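Ras-associated and pleckstrin homology domains-containing protein 1 (Homo sapiens, PDB 4GN1) mediates localized membrane signals, is implicated in regulating lamellipodial dynamics, targets EVL and VASP to the leading edge, and in this Ras-associating and PH domain piece interacts with RAC1. Local coordinates at residues Asp46-Thr52 with Lys82-Arg88; Lys149-Phe153 with Val163-Lys169; Tyr191-Tyr195 with Lys213-Tyr219. One frame throughout, in Å; residues are numbered along the deposited sequence.

Interaction 1 of 3, residues Asp46-Thr52 with Lys82-Arg88; sequences DWSLVET and KLIFMER
Two extended segments run antiparallel, Trp47-Thr52 against Leu83-Glu87, their axes 4.5 Å apart at closest with directions at 150°. The register pairs Trp47 with Glu87, Leu49 with Phe85 and Glu51 with Leu83 as non-hydrogen-bonded pairs; Ser48-Met86 and Val50-Ile84 are the hydrogen-bonded ones. In these, Ser48 N gives to Met86 O (2.8 Å) and Met86 N to Ser48 O (3.2 Å), Val50 N to Ile84 O (2.8 Å) and Ile84 N to Val50 O (2.7 Å). At the ends, Asp46 O accepts Arg88 N at 2.8 Å and Ser48 OG at 3.0 Å, while Thr52 N reaches Lys82 O at 2.9 Å and Lys82 N returns to Thr52 OG1 (chi1 p) at 3.1 Å. Other backbone groups bond to neighbours: Leu49 to Phe62, Glu51 to Arg60, Leu83 and Phe85 to His11, and Trp47 O takes Lys91 NZ. The side chain of Asp46 pairs with Lys96, Glu51 with Arg60 and Trp75, Arg88 with Glu59 and Glu90.

Trp47 (chi1 m) shares its side of the sheet with Leu49, Glu51, Leu83, Phe85 and Glu87. Its six-membered ring lies nearly parallel to that of Phe85 (chi1 t), slid aside with centroids 4.9 Å apart, and Glu87 CG sits 3.6 Å from that Trp47 centroid, a CH-pi contact. On the other face, with Ser48 and Met86, Val50 CB meets Ile84 CB at 4.1 Å. In this ubiquitin-like beta-grasp sheet of the Ras-associating domain, helix 28-39 packs on the Trp47 face, strand 58-61 flanks 47-53, and strand 5-11 runs parallel to 83-87.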
loop_
_atom_site.group_PDB
_atom_site.type_symbol
_atom_site.label_atom_id
_atom_site.label_comp_id
_atom_site.label_asym_id
_atom_site.label_seq_id
_atom_site.Cartn_x
_atom_site.Cartn_y
_atom_site.Cartn_z
ATOM N N ASP A 46 -13.990 5.230 3.276
ATOM C CA ASP A 46 -13.463 4.605 2.048
ATOM C C ASP A 46 -13.040 5.541 0.901
ATOM O O ASP A 46 -12.389 5.089 -0.063
ATOM C CB ASP A 46 -14.443 3.574 1.503
ATOM C CG ASP A 46 -14.509 2.323 2.364
ATOM O OD1 ASP A 46 -13.446 1.834 2.828
ATOM O OD2 ASP A 46 -15.628 1.826 2.578
ATOM N N TRP A 47 -13.420 6.817 0.988
ATOM C CA TRP A 47 -12.900 7.816 0.056
ATOM C C TRP A 47 -11.418 7.920 0.209
ATOM O O TRP A 47 -10.904 8.019 1.318
ATOM C CB TRP A 47 -13.590 9.172 0.212
ATOM C CG TRP A 47 -15.011 9.089 -0.288
ATOM C CD1 TRP A 47 -16.167 8.974 0.471
ATOM C CD2 TRP A 47 -15.468 9.028 -1.683
ATOM N NE1 TRP A 47 -17.280 8.875 -0.337
ATOM C CE2 TRP A 47 -16.933 8.907 -1.632
ATOM C CE3 TRP A 47 -14.839 9.087 -2.919
ATOM C CZ2 TRP A 47 -17.708 8.838 -2.777
ATOM C CZ3 TRP A 47 -15.633 9.023 -4.073
ATOM C CH2 TRP A 47 -17.034 8.902 -4.002
ATOM N N SER A 48 -10.717 7.865 -0.912
ATOM C CA SER A 48 -9.283 7.729 -0.896
ATOM C C SER A 48 -8.631 8.667 -1.891
ATOM O O SER A 48 -9.237 9.085 -2.874
ATOM C CB SER A 48 -8.908 6.287 -1.246
ATOM O OG SER A 48 -9.446 5.365 -0.296
ATOM N N LEU A 49 -7.383 8.986 -1.630
ATOM C CA LEU A 49 -6.594 9.717 -2.580
ATOM C C LEU A 49 -5.522 8.755 -3.031
ATOM O O LEU A 49 -4.794 8.142 -2.216
ATOM C CB LEU A 49 -5.993 10.971 -1.962
ATOM C CG LEU A 49 -5.509 12.042 -2.942
ATOM C CD1 LEU A 49 -6.633 12.703 -3.756
ATOM C CD2 LEU A 49 -4.729 13.097 -2.174
ATOM N N VAL A 50 -5.452 8.609 -4.344
ATOM C CA VAL A 50 -4.610 7.625 -4.976
ATOM C C VAL A 50 -3.647 8.373 -5.893
ATOM O O VAL A 50 -4.067 9.298 -6.608
ATOM C CB VAL A 50 -5.505 6.683 -5.809
ATOM C CG1 VAL A 50 -4.676 5.662 -6.571
ATOM C CG2 VAL A 50 -6.564 6.015 -4.930
ATOM N N GLU A 51 -2.363 7.998 -5.872
ATOM C CA GLU A 51 -1.405 8.535 -6.862
ATOM C C GLU A 51 -1.009 7.450 -7.844
ATOM O O GLU A 51 -0.883 6.284 -7.450
ATOM C CB GLU A 51 -0.160 9.184 -6.205
ATOM C CG GLU A 51 0.848 8.237 -5.557
ATOM C CD GLU A 51 2.039 8.947 -4.925
ATOM O OE1 GLU A 51 2.645 8.382 -4.003
ATOM O OE2 GLU A 51 2.382 10.074 -5.317
ATOM N N THR A 52 -0.871 7.810 -9.119
ATOM C CA THR A 52 -0.239 6.906 -10.054
ATOM C C THR A 52 1.206 7.362 -10.236
ATOM O O THR A 52 1.481 8.572 -10.179
ATOM C CB THR A 52 -0.935 6.841 -11.445
ATOM O OG1 THR A 52 -0.763 8.091 -12.140
ATOM C CG2 THR A 52 -2.426 6.446 -11.337
ATOM N N LYS A 82 -0.679 11.147 -11.692
ATOM C CA LYS A 82 -2.015 11.674 -11.440
ATOM C C LYS A 82 -2.427 11.466 -9.987
ATOM O O LYS A 82 -1.976 10.525 -9.310
ATOM C CB LYS A 82 -3.038 10.986 -12.340
ATOM C CG LYS A 82 -2.803 11.165 -13.821
ATOM C CD LYS A 82 -3.931 10.504 -14.600
ATOM C CE LYS A 82 -3.849 10.802 -16.097
ATOM N NZ LYS A 82 -4.861 9.996 -16.856
ATOM N N LEU A 83 -3.286 12.354 -9.517
ATOM C CA LEU A 83 -3.956 12.178 -8.260
ATOM C C LEU A 83 -5.361 11.749 -8.608
ATOM O O LEU A 83 -5.953 12.257 -9.572
ATOM C CB LEU A 83 -3.971 13.484 -7.488
ATOM C CG LEU A 83 -3.021 13.686 -6.297
ATOM C CD1 LEU A 83 -1.745 12.861 -6.358
ATOM C CD2 LEU A 83 -2.706 15.153 -6.065
ATOM N N ILE A 84 -5.885 10.794 -7.844
ATOM C CA ILE A 84 -7.211 10.286 -8.092
ATOM C C ILE A 84 -8.015 10.179 -6.797
ATOM O O ILE A 84 -7.589 9.540 -5.826
ATOM C CB ILE A 84 -7.191 8.913 -8.806
ATOM C CG1 ILE A 84 -6.185 8.910 -9.956
ATOM C CG2 ILE A 84 -8.584 8.568 -9.319
ATOM C CD1 ILE A 84 -6.187 7.653 -10.813
ATOM N N PHE A 85 -9.202 10.779 -6.826
ATOM C CA PHE A 85 -10.126 10.752 -5.719
ATOM C C PHE A 85 -11.219 9.752 -6.034
ATOM O O PHE A 85 -12.024 9.989 -6.914
ATOM C CB PHE A 85 -10.700 12.146 -5.523
ATOM C CG PHE A 85 -11.797 12.218 -4.517
ATOM C CD1 PHE A 85 -11.533 12.030 -3.166
ATOM C CD2 PHE A 85 -13.078 12.491 -4.913
ATOM C CE1 PHE A 85 -12.548 12.114 -2.229
ATOM C CE2 PHE A 85 -14.100 12.579 -3.984
ATOM C CZ PHE A 85 -13.839 12.393 -2.645
ATOM N N MET A 86 -11.211 8.623 -5.334
ATOM C CA MET A 86 -12.175 7.521 -5.535
ATOM C C MET A 86 -12.322 6.694 -4.259
ATOM O O MET A 86 -11.454 6.702 -3.406
ATOM C CB MET A 86 -11.725 6.583 -6.666
ATOM C CG MET A 86 -10.313 6.029 -6.497
ATOM S SD MET A 86 -9.693 5.126 -7.945
ATOM C CE MET A 86 -11.147 4.134 -8.331
ATOM N N GLU A 87 -13.427 5.981 -4.142
ATOM C CA GLU A 87 -13.617 5.046 -3.061
ATOM C C GLU A 87 -12.720 3.855 -3.285
ATOM O O GLU A 87 -12.730 3.253 -4.362
ATOM C CB GLU A 87 -15.049 4.550 -3.076
ATOM C CG GLU A 87 -16.005 5.372 -2.255
ATOM C CD GLU A 87 -17.414 5.129 -2.713
ATOM O OE1 GLU A 87 -18.233 4.718 -1.878
ATOM O OE2 GLU A 87 -17.683 5.325 -3.931
ATOM N N ARG A 88 -11.927 3.515 -2.285
ATOM C CA ARG A 88 -11.150 2.276 -2.357
ATOM C C ARG A 88 -11.448 1.421 -1.128
ATOM O O ARG A 88 -11.177 1.829 0.001
ATOM C CB ARG A 88 -9.654 2.582 -2.496
ATOM C CG ARG A 88 -9.280 3.336 -3.783
ATOM C CD ARG A 88 -9.457 2.500 -5.043
ATOM N NE ARG A 88 -8.529 1.371 -5.038
ATOM C CZ ARG A 88 -7.413 1.291 -5.754
ATOM N NH1 ARG A 88 -7.085 2.256 -6.599
ATOM N NH2 ARG A 88 -6.653 0.209 -5.653
#

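Interaction 2 of 3, residues Lys149-Phe153 with Val163-Lys169; sequences KKRYF and VPKGKAK
Tyr152 and Arg151, neighbours on strand 148-156, account for most of the strand's share of the surface buried against the irregular loop Val163-Lys169. Tyr152 (chi1 t) directs its CB toward the loop; Lys169 CB lies 3.8 Å from the Tyr152 ring centroid, over the face, in a CH-pi contact, and Val163 CG2 approaches the ring edge, 4.4 Å from Tyr152 CD2. Tyr152 O takes a weak hydrogen bond from Val163 N at 3.5 Å. Strands 148-156 and 159-162 form a hairpin of the PH-domain sheet, and the loop leading on to strand 175-178 folds back beside the first of them, bringing Lys167 CA to 4.6 Å from Arg151 CA. Arg151, with chi1 and chi2 both m, hydrogen-bonds through NH1 to Gly166 O at 3.2 Å. One water fills the gap, accepting from Tyr152 N (3.0 Å) and donating to Val163 O (2.7 Å) and Gly166 O (2.9 Å), so Gly166 O serves both the guanidinium and the water.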
loop_
_atom_site.group_PDB
_atom_site.type_symbol
_atom_site.label_atom_id
_atom_site.label_comp_id
_atom_site.label_asym_id
_atom_site.label_seq_id
_atom_site.Cartn_x
_atom_site.Cartn_y
_atom_site.Cartn_z
ATOM N N LYS A 149 10.688 -15.463 -11.194
ATOM C CA LYS A 149 11.135 -16.669 -10.493
ATOM C C LYS A 149 10.471 -16.791 -9.123
ATOM O O LYS A 149 10.502 -15.851 -8.322
ATOM C CB LYS A 149 12.656 -16.646 -10.290
ATOM C CG LYS A 149 13.479 -16.689 -11.566
ATOM C CD LYS A 149 14.912 -17.073 -11.266
ATOM C CE LYS A 149 15.788 -16.931 -12.491
ATOM N NZ LYS A 149 17.128 -17.509 -12.197
ATOM N N LYS A 150 9.890 -17.951 -8.848
ATOM C CA LYS A 150 9.369 -18.251 -7.522
ATOM C C LYS A 150 10.486 -18.239 -6.484
ATOM O O LYS A 150 11.520 -18.864 -6.684
ATOM C CB LYS A 150 8.638 -19.599 -7.530
ATOM C CG LYS A 150 7.183 -19.491 -7.979
ATOM C CD LYS A 150 6.479 -20.847 -8.025
ATOM C CE LYS A 150 5.175 -20.849 -7.213
ATOM N NZ LYS A 150 4.435 -19.548 -7.199
ATOM N N ARG A 151 10.291 -17.471 -5.414
ATOM C CA ARG A 151 11.142 -17.501 -4.219
ATOM C C ARG A 151 10.219 -17.483 -3.004
ATOM O O ARG A 151 9.113 -16.944 -3.074
ATOM C CB ARG A 151 12.086 -16.283 -4.122
ATOM C CG ARG A 151 12.946 -15.928 -5.330
ATOM C CD ARG A 151 14.170 -16.823 -5.481
ATOM N NE ARG A 151 15.071 -16.381 -6.558
ATOM C CZ ARG A 151 15.916 -17.176 -7.228
ATOM N NH1 ARG A 151 15.979 -18.472 -6.962
ATOM N NH2 ARG A 151 16.694 -16.668 -8.179
ATOM N N TYR A 152 10.686 -18.057 -1.894
ATOM C CA TYR A 152 9.969 -18.030 -0.613
ATOM C C TYR A 152 10.261 -16.757 0.187
ATOM O O TYR A 152 11.428 -16.358 0.333
ATOM C CB TYR A 152 10.347 -19.252 0.229
ATOM C CG TYR A 152 9.732 -19.270 1.622
ATOM C CD1 TYR A 152 8.434 -19.762 1.830
ATOM C CD2 TYR A 152 10.457 -18.808 2.737
ATOM C CE1 TYR A 152 7.872 -19.792 3.094
ATOM C CE2 TYR A 152 9.902 -18.836 4.009
ATOM C CZ TYR A 152 8.609 -19.329 4.178
ATOM O OH TYR A 152 8.055 -19.363 5.438
ATOM N N PHE A 153 9.205 -16.158 0.738
ATOM C CA PHE A 153 9.293 -14.843 1.410
ATOM C C PHE A 153 8.786 -14.860 2.831
ATOM O O PHE A 153 7.872 -15.621 3.172
ATOM C CB PHE A 153 8.507 -13.774 0.648
ATOM C CG PHE A 153 9.221 -13.244 -0.548
ATOM C CD1 PHE A 153 9.012 -13.809 -1.805
ATOM C CD2 PHE A 153 10.106 -12.187 -0.427
ATOM C CE1 PHE A 153 9.672 -13.321 -2.926
ATOM C CE2 PHE A 153 10.777 -11.693 -1.536
ATOM C CZ PHE A 153 10.562 -12.259 -2.791
ATOM N N VAL A 163 14.873 -16.193 0.433
ATOM C CA VAL A 163 15.910 -17.157 0.167
ATOM C C VAL A 163 16.223 -17.006 -1.315
ATOM O O VAL A 163 15.351 -17.241 -2.155
ATOM C CB VAL A 163 15.411 -18.577 0.477
ATOM C CG1 VAL A 163 16.555 -19.573 0.392
ATOM C CG2 VAL A 163 14.761 -18.609 1.856
ATOM N N PRO A 164 17.448 -16.562 -1.645
ATOM C CA PRO A 164 17.846 -16.449 -3.049
ATOM C C PRO A 164 18.109 -17.800 -3.751
ATOM O O PRO A 164 18.130 -17.844 -4.983
ATOM C CB PRO A 164 19.124 -15.607 -2.983
ATOM C CG PRO A 164 19.677 -15.873 -1.625
ATOM C CD PRO A 164 18.479 -16.032 -0.733
ATOM N N LYS A 165 18.291 -18.877 -2.985
ATOM C CA LYS A 165 18.583 -20.209 -3.544
ATOM C C LYS A 165 17.291 -21.033 -3.670
ATOM O O LYS A 165 16.676 -21.372 -2.653
ATOM C CB LYS A 165 19.576 -20.951 -2.624
ATOM C CG LYS A 165 20.646 -21.833 -3.286
ATOM C CD LYS A 165 20.127 -22.851 -4.308
ATOM C CE LYS A 165 19.273 -23.958 -3.700
ATOM N NZ LYS A 165 20.083 -24.897 -2.882
ATOM N N GLY A 166 16.889 -21.358 -4.904
ATOM C CA GLY A 166 15.713 -22.212 -5.162
ATOM C C GLY A 166 14.341 -21.561 -4.979
ATOM O O GLY A 166 14.216 -20.323 -4.989
ATOM N N LYS A 167 13.312 -22.401 -4.796
ATOM C CA LYS A 167 11.886 -21.978 -4.691
ATOM C C LYS A 167 11.149 -22.528 -3.436
ATOM O O LYS A 167 9.928 -22.687 -3.436
ATOM C CB LYS A 167 11.128 -22.375 -5.982
ATOM C CG LYS A 167 11.141 -23.875 -6.259
ATOM C CD LYS A 167 10.765 -24.272 -7.681
ATOM C CE LYS A 167 11.112 -25.748 -7.886
ATOM N NZ LYS A 167 10.579 -26.387 -9.125
ATOM N N ALA A 168 11.901 -22.802 -2.373
ATOM C CA ALA A 168 11.374 -23.462 -1.169
ATOM C C ALA A 168 11.687 -22.699 0.144
ATOM O O ALA A 168 12.528 -21.793 0.172
ATOM C CB ALA A 168 11.891 -24.903 -1.091
ATOM N N LYS A 169 10.998 -23.089 1.222
ATOM C CA LYS A 169 11.228 -22.575 2.578
ATOM C C LYS A 169 12.521 -23.142 3.176
ATOM O O LYS A 169 12.540 -24.263 3.711
ATOM C CB LYS A 169 10.024 -22.923 3.471
ATOM C CG LYS A 169 10.183 -22.575 4.941
ATOM C CD LYS A 169 9.113 -23.264 5.769
ATOM C CE LYS A 169 9.697 -23.796 7.072
ATOM N NZ LYS A 169 8.761 -24.736 7.750
HETATM O O HOH W 1 13.406 -19.142 -2.415
#

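Interaction 3 of 3, residues Tyr191-Tyr195 with Lys213-Tyr219; sequences YRNKY and KSQYIKY
Tyr219 (chi1 m) turns the edge of its ring toward the face of Tyr195 (chi1 m), an edge-to-face pair with centroids 4.9 Å apart and planes at 52°; Tyr195 CE2 comes to 3.7 Å from Tyr219 CE1. On Tyr219 also rests Tyr191 (chi1 m), obliquely, with planes at 50°, centroids 5.9 Å apart and Tyr191 CE2 3.6 Å from Tyr219 CD1. The three rings make an aromatic cluster bridging 9.4 Å between the CA atoms of Tyr195 and Tyr219. Helix 191-194 begins with Tyr191, and Tyr195 follows directly after it, tied by Tyr195 N to Tyr191 O at 2.9 Å. Opposite, a type I turn, Ser214-Ile217, leads into strand 218-221. Beside the rings, Lys213 CE lies 3.6 Å from Tyr195 OH. Tyr191 is an ABL1 phosphorylation site, unmodified here and buried, its hydroxyl bonded to Leu56 O. Within the PH domain, the short helix follows strand 184-188 and packs beside strand 202-206, whose Val204 touches Tyr191 and Tyr219, while Tyr219 lies near the start of strand 218-221.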
loop_
_atom_site.group_PDB
_atom_site.type_symbol
_atom_site.label_atom_id
_atom_site.label_comp_id
_atom_site.label_asym_id
_atom_site.label_seq_id
_atom_site.Cartn_x
_atom_site.Cartn_y
_atom_site.Cartn_z
ATOM N N TYR A 191 0.425 -5.739 -15.143
ATOM C CA TYR A 191 1.806 -6.196 -15.222
ATOM C C TYR A 191 1.926 -7.486 -16.038
ATOM O O TYR A 191 3.002 -7.809 -16.568
ATOM C CB TYR A 191 2.409 -6.307 -13.809
ATOM C CG TYR A 191 2.960 -4.990 -13.287
ATOM C CD1 TYR A 191 2.661 -3.789 -13.930
ATOM C CD2 TYR A 191 3.781 -4.946 -12.151
ATOM C CE1 TYR A 191 3.182 -2.592 -13.473
ATOM C CE2 TYR A 191 4.290 -3.758 -11.672
ATOM C CZ TYR A 191 3.996 -2.580 -12.332
ATOM O OH TYR A 191 4.499 -1.378 -11.883
ATOM N N ARG A 192 0.809 -8.209 -16.122
ATOM C CA ARG A 192 0.633 -9.318 -17.051
ATOM C C ARG A 192 1.263 -9.012 -18.395
ATOM O O ARG A 192 2.096 -9.761 -18.890
ATOM C CB ARG A 192 -0.858 -9.558 -17.265
ATOM C CG ARG A 192 -1.403 -10.784 -16.561
ATOM C CD ARG A 192 -0.769 -12.025 -17.143
ATOM N NE ARG A 192 -1.774 -13.058 -17.353
ATOM C CZ ARG A 192 -1.526 -14.284 -17.801
ATOM N NH1 ARG A 192 -0.287 -14.674 -18.100
ATOM N NH2 ARG A 192 -2.533 -15.122 -17.954
ATOM N N ASN A 193 0.849 -7.886 -18.965
ATOM C CA ASN A 193 1.338 -7.408 -20.244
ATOM C C ASN A 193 2.681 -6.646 -20.196
ATOM O O ASN A 193 3.625 -7.009 -20.901
ATOM C CB ASN A 193 0.265 -6.545 -20.893
ATOM C CG ASN A 193 -0.972 -7.330 -21.264
ATOM O OD1 ASN A 193 -0.894 -8.402 -21.857
ATOM N ND2 ASN A 193 -2.130 -6.785 -20.935
ATOM N N LYS A 194 2.759 -5.604 -19.370
ATOM C CA LYS A 194 3.927 -4.719 -19.320
ATOM C C LYS A 194 5.228 -5.396 -18.857
ATOM O O LYS A 194 6.300 -5.059 -19.361
ATOM C CB LYS A 194 3.633 -3.434 -18.502
ATOM C CG LYS A 194 4.848 -2.535 -18.264
ATOM C CD LYS A 194 4.487 -1.094 -17.948
ATOM C CE LYS A 194 5.639 -0.154 -18.303
ATOM N NZ LYS A 194 6.164 -0.349 -19.693
ATOM N N TYR A 195 5.142 -6.346 -17.928
ATOM C CA TYR A 195 6.335 -7.040 -17.434
ATOM C C TYR A 195 6.289 -8.553 -17.591
ATOM O O TYR A 195 7.141 -9.276 -17.063
ATOM C CB TYR A 195 6.630 -6.651 -15.975
ATOM C CG TYR A 195 7.116 -5.223 -15.818
ATOM C CD1 TYR A 195 8.351 -4.825 -16.344
ATOM C CD2 TYR A 195 6.337 -4.262 -15.163
ATOM C CE1 TYR A 195 8.799 -3.515 -16.215
ATOM C CE2 TYR A 195 6.773 -2.940 -15.026
ATOM C CZ TYR A 195 8.007 -2.574 -15.550
ATOM O OH TYR A 195 8.460 -1.279 -15.432
ATOM N N LYS A 213 12.590 4.226 -14.427
ATOM C CA LYS A 213 13.074 2.843 -14.405
ATOM C C LYS A 213 14.307 2.746 -13.527
ATOM O O LYS A 213 15.250 3.533 -13.659
ATOM C CB LYS A 213 13.387 2.308 -15.813
ATOM C CG LYS A 213 12.199 2.229 -16.772
ATOM C CD LYS A 213 11.406 0.921 -16.666
ATOM C CE LYS A 213 10.289 0.851 -17.706
ATOM N NZ LYS A 213 9.132 1.746 -17.390
ATOM N N SER A 214 14.290 1.787 -12.618
ATOM C CA SER A 214 15.412 1.598 -11.728
ATOM C C SER A 214 15.441 0.147 -11.292
ATOM O O SER A 214 14.384 -0.473 -11.063
ATOM C CB SER A 214 15.340 2.560 -10.513
ATOM O OG SER A 214 16.521 2.510 -9.723
ATOM N N GLN A 215 16.661 -0.374 -11.205
ATOM C CA GLN A 215 16.945 -1.721 -10.712
ATOM C C GLN A 215 16.617 -1.902 -9.209
ATOM O O GLN A 215 16.505 -3.039 -8.738
ATOM C CB GLN A 215 18.425 -2.085 -11.001
ATOM C CG GLN A 215 19.432 -1.147 -10.317
ATOM C CD GLN A 215 20.904 -1.375 -10.670
ATOM O OE1 GLN A 215 21.745 -0.549 -10.345
ATOM N NE2 GLN A 215 21.213 -2.484 -11.326
ATOM N N TYR A 216 16.474 -0.785 -8.483
ATOM C CA TYR A 216 16.181 -0.764 -7.034
ATOM C C TYR A 216 14.679 -0.810 -6.739
ATOM O O TYR A 216 14.245 -0.802 -5.585
ATOM C CB TYR A 216 16.806 0.468 -6.369
ATOM C CG TYR A 216 18.259 0.679 -6.694
ATOM C CD1 TYR A 216 18.694 1.863 -7.272
ATOM C CD2 TYR A 216 19.203 -0.314 -6.434
ATOM C CE1 TYR A 216 20.026 2.073 -7.578
ATOM C CE2 TYR A 216 20.538 -0.115 -6.740
ATOM C CZ TYR A 216 20.941 1.085 -7.315
ATOM O OH TYR A 216 22.270 1.281 -7.633
ATOM N N ILE A 217 13.888 -0.826 -7.799
ATOM C CA ILE A 217 12.475 -1.081 -7.698
ATOM C C ILE A 217 12.333 -2.599 -7.612
ATOM O O ILE A 217 12.928 -3.306 -8.410
ATOM C CB ILE A 217 11.730 -0.532 -8.937
ATOM C CG1 ILE A 217 12.007 0.983 -9.116
ATOM C CG2 ILE A 217 10.254 -0.804 -8.809
ATOM C CD1 ILE A 217 11.543 1.599 -10.425
ATOM N N LYS A 218 11.565 -3.081 -6.634
ATOM C CA LYS A 218 11.298 -4.506 -6.467
ATOM C C LYS A 218 9.885 -4.845 -6.931
ATOM O O LYS A 218 8.915 -4.187 -6.529
ATOM C CB LYS A 218 11.458 -4.888 -5.003
ATOM C CG LYS A 218 12.848 -4.649 -4.455
ATOM C CD LYS A 218 13.840 -5.554 -5.153
ATOM C CE LYS A 218 15.229 -5.473 -4.549
ATOM N NZ LYS A 218 16.217 -5.978 -5.536
ATOM N N TYR A 219 9.776 -5.876 -7.772
ATOM C CA TYR A 219 8.484 -6.307 -8.308
ATOM C C TYR A 219 8.090 -7.692 -7.838
ATOM O O TYR A 219 8.843 -8.642 -8.014
ATOM C CB TYR A 219 8.522 -6.312 -9.822
ATOM C CG TYR A 219 8.832 -4.981 -10.439
ATOM C CD1 TYR A 219 7.826 -4.207 -10.948
ATOM C CD2 TYR A 219 10.144 -4.516 -10.537
ATOM C CE1 TYR A 219 8.093 -2.996 -11.545
ATOM C CE2 TYR A 219 10.433 -3.297 -11.130
ATOM C CZ TYR A 219 9.395 -2.540 -11.628
ATOM O OH TYR A 219 9.616 -1.329 -12.216
#

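Overall arrangement
All three interactions reach one continuous sheet shared by the two domains, but at different places. Interaction 1, partly buried, joins neighbouring strands inside the Ras-associating domain, and its chemistry is chiefly backbone hydrogen bonding with mainly apolar side chains on both faces. Interactions 2 and 3 belong to the PH domain, their centres 19 Å apart. The former is a surface contact of a strand and a loop, held by an arginine, a water and a lysine-covered tyrosine; the latter is buried and depends on aromatic side chains. Interaction 3 lies nearer than interaction 2 to interaction 1, 22 against 34 Å between centres, and Leu56 from the Ras-associating part touches its tyrosines.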